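Replicase polyprotein 1a (Avian infectious bronchitis virus, PDB 3LD1) contains nsp2, a coronavirus replicase product whose exact role is unclear, within a precursor that probably matures through its own papain-like and 3C-like proteinases. Local coordinates at residues D3-S8 with G57-K62; L201-A206 with A227-A232; E263-I268 with E283-A288; P312-G317 with Y328-G333. The protein carries 3 engineered substitutions. All blocks are in the same frame, centred on the assembly; numbering follows the deposited sequence.

Interaction 1 of 4, residues D3-S8 with G57-K62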
loop_
_atom_site.group_PDB
_atom_site.type_symbol
_atom_site.label_atom_id
_atom_site.label_comp_id
_atom_site.label_asym_id
_atom_site.label_seq_id
_atom_site.Cartn_x
_atom_site.Cartn_y
_atom_site.Cartn_z
ATOM N N ASP A 3 -6.756 3.538 -41.576
ATOM C CA ASP A 3 -6.725 4.946 -41.113
ATOM C C ASP A 3 -6.052 5.083 -39.773
ATOM O O ASP A 3 -6.399 4.385 -38.790
ATOM C CB ASP A 3 -8.111 5.540 -40.974
ATOM C CG ASP A 3 -8.741 5.814 -42.288
ATOM O OD1 ASP A 3 -8.247 5.277 -43.304
ATOM O OD2 ASP A 3 -9.733 6.568 -42.303
ATOM N N VAL A 4 -5.081 5.986 -39.763
ATOM C CA VAL A 4 -4.367 6.331 -38.551
ATOM C C VAL A 4 -5.048 7.603 -37.996
ATOM O O VAL A 4 -5.021 8.649 -38.644
ATOM C CB VAL A 4 -2.847 6.507 -38.829
ATOM C CG1 VAL A 4 -2.074 6.533 -37.531
ATOM C CG2 VAL A 4 -2.336 5.364 -39.727
ATOM N N ILE A 5 -5.710 7.490 -36.836
ATOM C CA ILE A 5 -6.390 8.641 -36.241
ATOM C C ILE A 5 -5.353 9.579 -35.589
ATOM O O ILE A 5 -4.649 9.197 -34.664
ATOM C CB ILE A 5 -7.564 8.211 -35.287
ATOM C CG1 ILE A 5 -8.639 7.462 -36.102
ATOM C CG2 ILE A 5 -8.175 9.435 -34.528
ATOM C CD1 ILE A 5 -8.397 5.987 -36.162
ATOM N N LEU A 6 -5.266 10.801 -36.096
ATOM C CA LEU A 6 -4.352 11.760 -35.515
ATOM C C LEU A 6 -4.935 12.495 -34.277
ATOM O O LEU A 6 -5.872 13.272 -34.410
ATOM C CB LEU A 6 -3.854 12.764 -36.567
ATOM C CG LEU A 6 -3.316 12.146 -37.894
ATOM C CD1 LEU A 6 -3.078 13.344 -38.848
ATOM C CD2 LEU A 6 -2.041 11.194 -37.725
ATOM N N VAL A 7 -4.397 12.253 -33.076
ATOM C CA VAL A 7 -5.011 12.881 -31.941
ATOM C C VAL A 7 -4.092 13.841 -31.256
ATOM O O VAL A 7 -3.011 13.482 -30.776
ATOM C CB VAL A 7 -5.831 11.937 -30.993
ATOM C CG1 VAL A 7 -5.686 10.465 -31.344
ATOM C CG2 VAL A 7 -5.547 12.229 -29.610
ATOM N N SER A 8 -4.547 15.089 -31.307
ATOM C CA SER A 8 -3.906 16.195 -30.710
ATOM C C SER A 8 -3.415 15.923 -29.277
ATOM O O SER A 8 -4.186 15.609 -28.370
ATOM C CB SER A 8 -4.886 17.313 -30.719
ATOM O OG SER A 8 -4.151 18.463 -30.793
ATOM N N GLY A 57 -13.350 -2.615 -32.137
ATOM C CA GLY A 57 -12.216 -3.160 -32.919
ATOM C C GLY A 57 -10.954 -2.294 -32.853
ATOM O O GLY A 57 -10.888 -1.274 -32.124
ATOM N N LEU A 58 -9.935 -2.711 -33.597
ATOM C CA LEU A 58 -8.595 -2.199 -33.441
ATOM C C LEU A 58 -8.511 -0.865 -34.179
ATOM O O LEU A 58 -8.884 -0.806 -35.346
ATOM C CB LEU A 58 -7.611 -3.191 -34.061
ATOM C CG LEU A 58 -6.130 -2.794 -34.224
ATOM C CD1 LEU A 58 -5.522 -2.292 -32.894
ATOM C CD2 LEU A 58 -5.326 -4.001 -34.726
ATOM N N PHE A 59 -8.055 0.215 -33.538
ATOM C CA PHE A 59 -7.714 1.397 -34.363
ATOM C C PHE A 59 -6.269 1.672 -34.163
ATOM O O PHE A 59 -5.635 1.147 -33.219
ATOM C CB PHE A 59 -8.513 2.676 -34.057
ATOM C CG PHE A 59 -10.018 2.559 -34.300
ATOM C CD1 PHE A 59 -10.615 3.229 -35.355
ATOM C CD2 PHE A 59 -10.843 1.821 -33.422
ATOM C CE1 PHE A 59 -12.014 3.147 -35.547
ATOM C CE2 PHE A 59 -12.223 1.723 -33.602
ATOM C CZ PHE A 59 -12.820 2.386 -34.662
ATOM N N LEU A 60 -5.750 2.493 -35.057
ATOM C CA LEU A 60 -4.417 3.013 -34.888
ATOM C C LEU A 60 -4.526 4.518 -34.576
ATOM O O LEU A 60 -5.307 5.235 -35.263
ATOM C CB LEU A 60 -3.620 2.810 -36.169
ATOM C CG LEU A 60 -3.712 1.458 -36.901
ATOM C CD1 LEU A 60 -2.782 1.540 -38.144
ATOM C CD2 LEU A 60 -3.443 0.197 -36.007
ATOM N N LEU A 61 -3.740 4.975 -33.578
ATOM C CA LEU A 61 -3.659 6.402 -33.210
ATOM C C LEU A 61 -2.260 6.951 -33.345
ATOM O O LEU A 61 -1.303 6.224 -33.344
ATOM C CB LEU A 61 -4.189 6.674 -31.786
ATOM C CG LEU A 61 -5.482 5.989 -31.306
ATOM C CD1 LEU A 61 -5.548 5.819 -29.806
ATOM C CD2 LEU A 61 -6.684 6.693 -31.785
ATOM N N LYS A 62 -2.185 8.259 -33.422
ATOM C CA LYS A 62 -0.953 8.999 -33.465
ATOM C C LYS A 62 -1.117 10.422 -32.845
ATOM O O LYS A 62 -1.884 11.265 -33.366
ATOM C CB LYS A 62 -0.558 9.160 -34.914
ATOM C CG LYS A 62 0.874 9.592 -35.095
ATOM C CD LYS A 62 1.081 10.207 -36.451
ATOM C CE LYS A 62 2.517 10.271 -36.744
ATOM N NZ LYS A 62 2.806 8.962 -37.371
#
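Ile5 and Leu61 form a parallel bridge between strand 4-8 and strand 57-64, the two inner strands of a four-stranded mixed sheet ordered 50-54, 57-64, 4-8, 74-76. Three backbone hydrogen bonds join residues 3-8 to 57-62: Ile5 N to Leu60 O (2.8 Å), Lys62 N to Ile5 O (2.9 Å) and Val7 N to Lys62 O (2.7 Å). Ile5 therefore spends both its N-H and its carbonyl on this neighbour, while Leu6 gives its backbone to Lys74 and Leu76 on the other flank. A CA-H...O contact from Leu61 CA to Ile5 O, 3.3 Å, supplements the pairing.

Apolar contacts divide between the two faces. On the face carrying Ile5 and Leu61, Leu61 CD2 lies 3.9 Å from both Ile5 CB and Val7 CG1; Phe89 of helix 82-89 and Phe40 and Leu44 of helix 30-46 cover this side. On the face of Val4, Leu60, Leu6 and Lys62, the last two chains run side by side, and Leu6 CD2 touches the aliphatic part of the lysine at Lys62 CD, 3.5 Å away. A chi2 of 90° turns Ile5 CD1 aside, to 3.6 Å from Phe59 CD1, oblique to the ring.

Interaction 2 of 4, residues L201-A206 with A227-A232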
loop_
_atom_site.group_PDB
_atom_site.type_symbol
_atom_site.label_atom_id
_atom_site.label_comp_id
_atom_site.label_asym_id
_atom_site.label_seq_id
_atom_site.Cartn_x
_atom_site.Cartn_y
_atom_site.Cartn_z
ATOM N N LEU A 201 -1.645 9.873 -5.482
ATOM C CA LEU A 201 -2.554 8.985 -4.870
ATOM C C LEU A 201 -2.957 7.854 -5.778
ATOM O O LEU A 201 -3.179 6.732 -5.337
ATOM C CB LEU A 201 -3.773 9.784 -4.490
ATOM C CG LEU A 201 -4.711 9.165 -3.532
ATOM C CD1 LEU A 201 -3.886 8.873 -2.272
ATOM C CD2 LEU A 201 -5.690 10.241 -3.326
ATOM N N LYS A 202 -3.069 8.123 -7.061
ATOM C CA LYS A 202 -3.224 6.981 -7.986
ATOM C C LYS A 202 -2.015 6.047 -7.843
ATOM O O LYS A 202 -2.162 4.838 -7.659
ATOM C CB LYS A 202 -3.324 7.446 -9.457
ATOM C CG LYS A 202 -4.528 8.361 -9.843
ATOM C CD LYS A 202 -4.295 8.934 -11.279
ATOM C CE LYS A 202 -5.594 9.586 -11.802
ATOM N NZ LYS A 202 -5.257 10.593 -12.866
ATOM N N MET A 203 -0.812 6.610 -7.902
ATOM C CA MET A 203 0.394 5.809 -7.816
ATOM C C MET A 203 0.328 4.964 -6.543
ATOM O O MET A 203 0.546 3.758 -6.570
ATOM C CB MET A 203 1.633 6.673 -7.895
ATOM C CG MET A 203 2.912 5.808 -7.871
ATOM S SD MET A 203 3.274 5.204 -6.167
ATOM C CE MET A 203 4.725 6.173 -5.769
ATOM N N ALA A 204 -0.060 5.589 -5.444
ATOM C CA ALA A 204 -0.108 4.899 -4.183
ATOM C C ALA A 204 -1.199 3.859 -4.153
ATOM O O ALA A 204 -0.997 2.774 -3.556
ATOM C CB ALA A 204 -0.271 5.895 -3.036
ATOM N N PHE A 205 -2.352 4.124 -4.788
ATOM C CA PHE A 205 -3.425 3.069 -4.765
ATOM C C PHE A 205 -3.023 1.854 -5.667
ATOM O O PHE A 205 -3.441 0.749 -5.412
ATOM C CB PHE A 205 -4.832 3.596 -5.151
ATOM C CG PHE A 205 -5.580 4.362 -4.022
ATOM C CD1 PHE A 205 -5.732 3.809 -2.758
ATOM C CD2 PHE A 205 -6.140 5.585 -4.279
ATOM C CE1 PHE A 205 -6.346 4.482 -1.765
ATOM C CE2 PHE A 205 -6.806 6.278 -3.306
ATOM C CZ PHE A 205 -6.913 5.725 -2.014
ATOM N N ALA A 206 -2.214 2.103 -6.695
ATOM C CA ALA A 206 -1.622 1.072 -7.508
ATOM C C ALA A 206 -0.680 0.292 -6.615
ATOM O O ALA A 206 -0.665 -0.936 -6.639
ATOM C CB ALA A 206 -0.823 1.693 -8.714
ATOM N N ALA A 227 5.120 2.444 1.632
ATOM C CA ALA A 227 6.417 2.946 2.015
ATOM C C ALA A 227 6.892 3.990 1.035
ATOM O O ALA A 227 7.245 5.059 1.458
ATOM C CB ALA A 227 7.490 1.831 2.262
ATOM N N GLY A 228 6.940 3.779 -0.253
ATOM C CA GLY A 228 7.474 4.951 -0.972
ATOM C C GLY A 228 6.344 5.687 -1.686
ATOM O O GLY A 228 6.344 5.705 -2.891
ATOM N N THR A 229 5.332 6.177 -0.952
ATOM C CA THR A 229 4.207 6.879 -1.536
ATOM C C THR A 229 3.775 7.997 -0.636
ATOM O O THR A 229 4.216 8.116 0.525
ATOM C CB THR A 229 3.007 5.943 -1.670
ATOM O OG1 THR A 229 2.349 5.773 -0.396
ATOM C CG2 THR A 229 3.468 4.574 -2.258
ATOM N N CYS A 230 2.874 8.810 -1.130
ATOM C CA CYS A 230 2.332 9.833 -0.294
ATOM C C CYS A 230 1.543 9.216 0.862
ATOM O O CYS A 230 1.001 9.911 1.690
ATOM C CB CYS A 230 1.445 10.749 -1.118
ATOM S SG CYS A 230 -0.091 9.960 -1.700
ATOM N N LEU A 231 1.415 7.908 0.913
ATOM C CA LEU A 231 0.743 7.345 2.047
ATOM C C LEU A 231 1.760 6.983 3.135
ATOM O O LEU A 231 1.354 6.477 4.183
ATOM C CB LEU A 231 -0.089 6.139 1.647
ATOM C CG LEU A 231 -1.297 6.415 0.740
ATOM C CD1 LEU A 231 -2.121 5.156 0.365
ATOM C CD2 LEU A 231 -2.220 7.420 1.400
ATOM N N ALA A 232 3.035 7.313 2.941
ATOM C CA ALA A 232 4.082 6.985 3.968
ATOM C C ALA A 232 3.739 7.564 5.291
ATOM O O ALA A 232 4.096 7.050 6.378
ATOM C CB ALA A 232 5.477 7.526 3.594
#
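Ala204 drives its methyl group into a shallow hollow made by Thr229 and Leu231, in the loop that leads from strand 220-223 into helix 232-243. Thr229 forms one wall: its CB lies 3.6 Å from Ala204 CB, and OG1 and CG2 close round the same methyl. Leu231 supplies the other wall with CG and CD1, the latter 3.9 Å from Ala204 CB. Such a small bump lets the loop come close to helix 194-207, and the backbones at Ala204 and Thr229 are 5.4 Å apart between CA atoms.

Two longer helix side chains complete the fit. Leu201, one turn before Ala204, has CG anti to the backbone N (chi1 -165°); its chi2 of 58° then sets CD1 4.0 Å from Cys230 SG, and that branch also approaches Leu231 CD2. Met203 meets the other part of the loop: bent at chi2 (-77°), it crosses Thr229 with SD 4.0 Å from CG2, and its terminal CE rests 3.3 Å from Gly228 O. Contact is entirely by shape, since every hydrogen bond within the pair of segments stays inside one of them. Phe181 and Leu185 of helix 174-185 extend the apolar surface beyond Leu231 and Leu201.

The loop's own form comes from a type I turn, closed by Ala232 N to Thr229 O at 2.8 Å. Thr229 OG1 bonds to Phe226 O and probably also accepts from Leu231 N, an atom doubtfully placed. The arrangement is a type I turn leading into helix 232-243, packed against the flank of a preceding helix and probably capped by an ST turn.

Interaction 3 of 4, residues E263-I268 with E283-A288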
loop_
_atom_site.group_PDB
_atom_site.type_symbol
_atom_site.label_atom_id
_atom_site.label_comp_id
_atom_site.label_asym_id
_atom_site.label_seq_id
_atom_site.Cartn_x
_atom_site.Cartn_y
_atom_site.Cartn_z
ATOM N N GLU A 263 12.805 -6.476 14.488
ATOM C CA GLU A 263 12.311 -6.969 13.226
ATOM C C GLU A 263 11.207 -7.930 13.379
ATOM O O GLU A 263 10.920 -8.583 12.432
ATOM C CB GLU A 263 13.430 -7.723 12.512
ATOM C CG GLU A 263 14.429 -6.825 11.832
ATOM C CD GLU A 263 15.736 -7.581 11.551
ATOM O OE1 GLU A 263 16.330 -7.354 10.440
ATOM O OE2 GLU A 263 16.144 -8.414 12.453
ATOM N N ALA A 264 10.584 -8.037 14.551
ATOM C CA ALA A 264 9.483 -8.982 14.754
ATOM C C ALA A 264 8.615 -8.600 15.939
ATOM O O ALA A 264 9.094 -7.940 16.889
ATOM C CB ALA A 264 10.011 -10.411 14.972
ATOM N N ALA A 265 7.351 -9.042 15.893
ATOM C CA ALA A 265 6.454 -8.873 16.992
ATOM C C ALA A 265 6.125 -10.210 17.565
ATOM O O ALA A 265 5.804 -11.146 16.795
ATOM C CB ALA A 265 5.193 -8.254 16.552
ATOM N N VAL A 266 6.145 -10.298 18.897
ATOM C CA VAL A 266 5.736 -11.512 19.545
ATOM C C VAL A 266 4.740 -11.142 20.573
ATOM O O VAL A 266 4.843 -10.053 21.147
ATOM C CB VAL A 266 6.904 -12.116 20.320
ATOM C CG1 VAL A 266 8.053 -12.521 19.376
ATOM C CG2 VAL A 266 7.391 -11.147 21.500
ATOM N N LYS A 267 3.814 -12.038 20.867
ATOM C CA LYS A 267 3.127 -11.975 22.134
ATOM C C LYS A 267 3.915 -12.633 23.270
ATOM O O LYS A 267 4.590 -13.705 23.074
ATOM C CB LYS A 267 1.784 -12.656 22.115
ATOM C CG LYS A 267 1.478 -13.591 21.026
ATOM C CD LYS A 267 -0.019 -13.923 21.176
ATOM C CE LYS A 267 -0.399 -14.069 22.680
ATOM N NZ LYS A 267 -1.095 -12.841 23.257
ATOM N N ILE A 268 3.797 -11.979 24.437
ATOM C CA ILE A 268 4.371 -12.420 25.658
ATOM C C ILE A 268 3.359 -13.358 26.281
ATOM O O ILE A 268 2.224 -12.993 26.467
ATOM C CB ILE A 268 4.543 -11.232 26.608
ATOM C CG1 ILE A 268 5.347 -10.109 25.979
ATOM C CG2 ILE A 268 5.214 -11.663 27.900
ATOM C CD1 ILE A 268 4.642 -8.759 26.278
ATOM N N GLU A 283 5.891 -15.619 21.486
ATOM C CA GLU A 283 5.266 -16.238 20.264
ATOM C C GLU A 283 5.182 -15.226 19.126
ATOM O O GLU A 283 4.342 -14.282 19.210
ATOM C CB GLU A 283 3.832 -16.689 20.532
ATOM C CG GLU A 283 3.632 -18.136 20.933
ATOM C CD GLU A 283 2.200 -18.390 21.494
ATOM O OE1 GLU A 283 2.041 -19.174 22.464
ATOM O OE2 GLU A 283 1.235 -17.749 21.010
ATOM N N VAL A 284 5.994 -15.427 18.078
ATOM C CA VAL A 284 6.025 -14.568 16.902
ATOM C C VAL A 284 4.611 -14.396 16.373
ATOM O O VAL A 284 3.862 -15.380 16.306
ATOM C CB VAL A 284 6.918 -15.205 15.728
ATOM C CG1 VAL A 284 6.588 -14.655 14.353
ATOM C CG2 VAL A 284 8.290 -14.931 15.957
ATOM N N VAL A 285 4.252 -13.174 15.957
ATOM C CA VAL A 285 3.004 -12.974 15.200
ATOM C C VAL A 285 3.292 -12.216 13.884
ATOM O O VAL A 285 4.138 -11.288 13.873
ATOM C CB VAL A 285 1.887 -12.302 16.074
ATOM C CG1 VAL A 285 1.288 -13.286 17.133
ATOM C CG2 VAL A 285 2.381 -11.064 16.742
ATOM N N GLY A 286 2.671 -12.660 12.776
ATOM C CA GLY A 286 2.750 -11.954 11.550
ATOM C C GLY A 286 4.117 -12.167 10.989
ATOM O O GLY A 286 4.726 -13.220 11.205
ATOM N N ASN A 287 4.631 -11.222 10.223
ATOM C CA ASN A 287 5.876 -11.564 9.541
ATOM C C ASN A 287 7.104 -11.182 10.351
ATOM O O ASN A 287 7.238 -9.994 10.779
ATOM C CB ASN A 287 5.936 -10.964 8.111
ATOM C CG ASN A 287 4.673 -11.190 7.339
ATOM O OD1 ASN A 287 3.969 -10.242 6.973
ATOM N ND2 ASN A 287 4.340 -12.450 7.130
ATOM N N ALA A 288 7.993 -12.159 10.552
ATOM C CA ALA A 288 9.204 -11.981 11.393
ATOM C C ALA A 288 10.461 -12.327 10.597
ATOM O O ALA A 288 10.436 -13.267 9.774
ATOM C CB ALA A 288 9.129 -12.869 12.590
HETATM O O HOH W 1 9.174 -8.816 9.716
#
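Val266 and Val284 face each other as a non-hydrogen-bonded pair in the antiparallel hairpin of strands 265-269 and 281-285, with Val266 CG1, anti to the carbonyl carbon (chi1 -63°), 4.2 Å from Val284 CG2. Next to them, Lys267 and Glu283 form a hydrogen-bonded pair: Lys267 N donates to Glu283 O and Glu283 N to Lys267 O, each 2.8 Å. Val285 N adds a nearly straight bond to Ala265 O (2.7 Å, 170° at the hydrogen). On the face of Lys267, Glu283 and Val285, the lysine and glutamate chains run side by side, pointing the same way, but Lys267 NZ stays 5.9 Å from Glu283 OE2, too far for a salt bridge. Lys267 CG instead touches Val285 CG1 at 3.9 Å, the two side chains crossing at about a right angle.

Beyond the paired strands the chains still meet: the methyls of Ala264 and Ala288 abut, CB to CB 3.5 Å, and a water donates to the carbonyls of both Glu263 and Asn287.

Farther out, strand 258-260 flanks the hairpin through backbone bonding of Ala259 to Val266. Leu347 of strand 345-355 meets Ala264 and Val284, and Val284 N, its N-H pointing away from the Val266 backbone, is hydrogen-bonded to Ser342 OG.

Interaction 4 of 4, residues P312-G317 with Y328-G333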
loop_
_atom_site.group_PDB
_atom_site.type_symbol
_atom_site.label_atom_id
_atom_site.label_comp_id
_atom_site.label_asym_id
_atom_site.label_seq_id
_atom_site.Cartn_x
_atom_site.Cartn_y
_atom_site.Cartn_z
ATOM N N PRO A 312 25.915 -12.608 14.192
ATOM C CA PRO A 312 25.171 -13.776 13.782
ATOM C C PRO A 312 24.665 -14.642 14.944
ATOM O O PRO A 312 25.413 -14.994 15.885
ATOM C CB PRO A 312 26.186 -14.541 12.929
ATOM C CG PRO A 312 26.974 -13.445 12.252
ATOM C CD PRO A 312 27.121 -12.412 13.360
ATOM N N VAL A 313 23.377 -14.942 14.872
ATOM C CA VAL A 313 22.845 -15.953 15.689
ATOM C C VAL A 313 23.357 -17.345 15.241
ATOM O O VAL A 313 23.187 -17.714 14.100
ATOM C CB VAL A 313 21.323 -15.891 15.656
ATOM C CG1 VAL A 313 20.729 -17.116 16.383
ATOM C CG2 VAL A 313 20.846 -14.561 16.282
ATOM N N GLU A 314 23.961 -18.115 16.144
ATOM C CA GLU A 314 24.385 -19.446 15.832
ATOM C C GLU A 314 23.155 -20.329 15.754
ATOM O O GLU A 314 22.213 -20.176 16.555
ATOM C CB GLU A 314 25.373 -19.941 16.897
ATOM C CG GLU A 314 26.730 -19.209 16.873
ATOM C CD GLU A 314 27.378 -19.201 15.425
ATOM O OE1 GLU A 314 27.648 -20.306 14.879
ATOM O OE2 GLU A 314 27.568 -18.106 14.813
ATOM N N SER A 315 23.183 -21.266 14.806
ATOM C CA SER A 315 22.042 -22.142 14.510
ATOM C C SER A 315 21.843 -23.333 15.482
ATOM O O SER A 315 20.804 -24.038 15.398
ATOM C CB SER A 315 22.120 -22.638 13.069
ATOM O OG SER A 315 23.152 -23.601 12.945
ATOM N N GLU A 316 22.800 -23.542 16.410
ATOM C CA GLU A 316 22.605 -24.521 17.488
ATOM C C GLU A 316 22.996 -23.901 18.775
ATOM O O GLU A 316 24.033 -23.216 18.850
ATOM C CB GLU A 316 23.496 -25.763 17.324
ATOM C CG GLU A 316 23.217 -26.587 16.065
ATOM C CD GLU A 316 23.667 -28.011 16.209
ATOM O OE1 GLU A 316 23.967 -28.486 17.336
ATOM O OE2 GLU A 316 23.693 -28.682 15.176
ATOM N N GLY A 317 22.177 -24.135 19.791
ATOM C CA GLY A 317 22.451 -23.590 21.119
ATOM C C GLY A 317 21.609 -24.282 22.183
ATOM O O GLY A 317 21.299 -25.523 22.110
ATOM N N TYR A 328 16.945 -17.934 24.008
ATOM C CA TYR A 328 17.877 -18.768 23.300
ATOM C C TYR A 328 19.219 -18.216 23.650
ATOM O O TYR A 328 19.426 -16.985 23.726
ATOM C CB TYR A 328 17.715 -18.552 21.828
ATOM C CG TYR A 328 18.662 -19.352 20.955
ATOM C CD1 TYR A 328 18.492 -20.742 20.802
ATOM C CD2 TYR A 328 19.728 -18.713 20.255
ATOM C CE1 TYR A 328 19.357 -21.464 20.000
ATOM C CE2 TYR A 328 20.589 -19.431 19.444
ATOM C CZ TYR A 328 20.405 -20.809 19.313
ATOM O OH TYR A 328 21.225 -21.556 18.487
ATOM N N VAL A 329 20.160 -19.137 23.783
ATOM C CA VAL A 329 21.449 -18.829 24.302
ATOM C C VAL A 329 22.419 -19.647 23.410
ATOM O O VAL A 329 22.182 -20.825 23.098
ATOM C CB VAL A 329 21.367 -19.149 25.829
ATOM C CG1 VAL A 329 21.872 -20.528 26.229
ATOM C CG2 VAL A 329 21.887 -18.112 26.613
ATOM N N PHE A 330 23.488 -19.007 22.952
ATOM C CA PHE A 330 24.469 -19.676 22.152
ATOM C C PHE A 330 25.880 -19.222 22.502
ATOM O O PHE A 330 26.050 -18.155 23.031
ATOM C CB PHE A 330 24.179 -19.460 20.666
ATOM C CG PHE A 330 24.258 -18.035 20.193
ATOM C CD1 PHE A 330 23.165 -17.200 20.293
ATOM C CD2 PHE A 330 25.395 -17.570 19.541
ATOM C CE1 PHE A 330 23.202 -15.897 19.775
ATOM C CE2 PHE A 330 25.470 -16.262 19.002
ATOM C CZ PHE A 330 24.376 -15.426 19.137
ATOM N N LYS A 331 26.872 -20.059 22.168
ATOM C CA LYS A 331 28.316 -19.836 22.356
ATOM C C LYS A 331 29.014 -19.468 21.013
ATOM O O LYS A 331 28.729 -20.026 19.967
ATOM C CB LYS A 331 28.924 -21.123 22.931
ATOM C CG LYS A 331 30.212 -20.967 23.757
ATOM C CD LYS A 331 30.898 -22.322 24.107
ATOM C CE LYS A 331 32.281 -22.058 24.850
ATOM N NZ LYS A 331 33.144 -23.265 25.042
ATOM N N SER A 332 29.926 -18.510 21.055
ATOM C CA SER A 332 30.548 -17.962 19.859
ATOM C C SER A 332 32.028 -17.700 20.148
ATOM O O SER A 332 32.383 -16.642 20.718
ATOM C CB SER A 332 29.854 -16.666 19.471
ATOM O OG SER A 332 29.869 -16.534 18.079
ATOM N N GLY A 333 32.873 -18.678 19.789
ATOM C CA GLY A 333 34.208 -18.716 20.316
ATOM C C GLY A 333 34.132 -19.014 21.809
ATOM O O GLY A 333 33.496 -20.025 22.257
HETATM O O HOH W 2 26.473 -22.796 20.571
#
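Tyr328 reaches across to Glu314 at the open end of the antiparallel beta hairpin built from strands 316-322 and 325-332, where the chain leading into the first strand folds over the aromatic side chains of the second. The direct hydrogen bond is Tyr328 OH to Glu314 O, 2.6 Å, with the hydroxyl lying 41° above the carbonyl plane and the accepting oxygen at the edge of the ring. A water connects the strands too, donating to Glu316 O and accepting from Lys331 N. The carboxylate of Glu316 instead pairs with Arg296 of strand 291-298.

Gly317, having no side chain, brings its CA 3.4 Å from Val329 O in a CA-H...O contact; a CB there would run into that oxygen and the Tyr328 ring.

Packing engages both rings. Val313 CG1 lies 3.8 Å from Tyr328 CE2, and the same valine meets strands 291-298 and 345-355. With CG between backbone N and carbonyl carbon (chi1 63°), the Phe330 ring lies under the 312-314 backbone, and Glu314 N stands 3.7 Å above one face, offset toward the rim. The glutamate chain crosses the phenylalanine at about a right angle, bringing Glu314 CG 3.4 Å from Phe330 CD2.

Overall arrangement
The four contacts follow one another along an elongated chain without interleaving. Interaction 1, in the mixed sheet near the N terminus, and interaction 4, in the six-stranded sheet near the C terminus, have centres about 67 Å apart. Interaction 2 lies among the helices between them, about 7 Å from the chain's centre. Interactions 3 and 4 have centres about 20 Å apart, in separate sheets; strand 345-355 touches side chains of both. No two contacts touch; their segments lie from 11 residues apart in interaction 4 up to 49 in interaction 1. The helical middle separates a small N-terminal sheet, covered by helices, from the beta-rich C-terminal part of this nsp2 fragment.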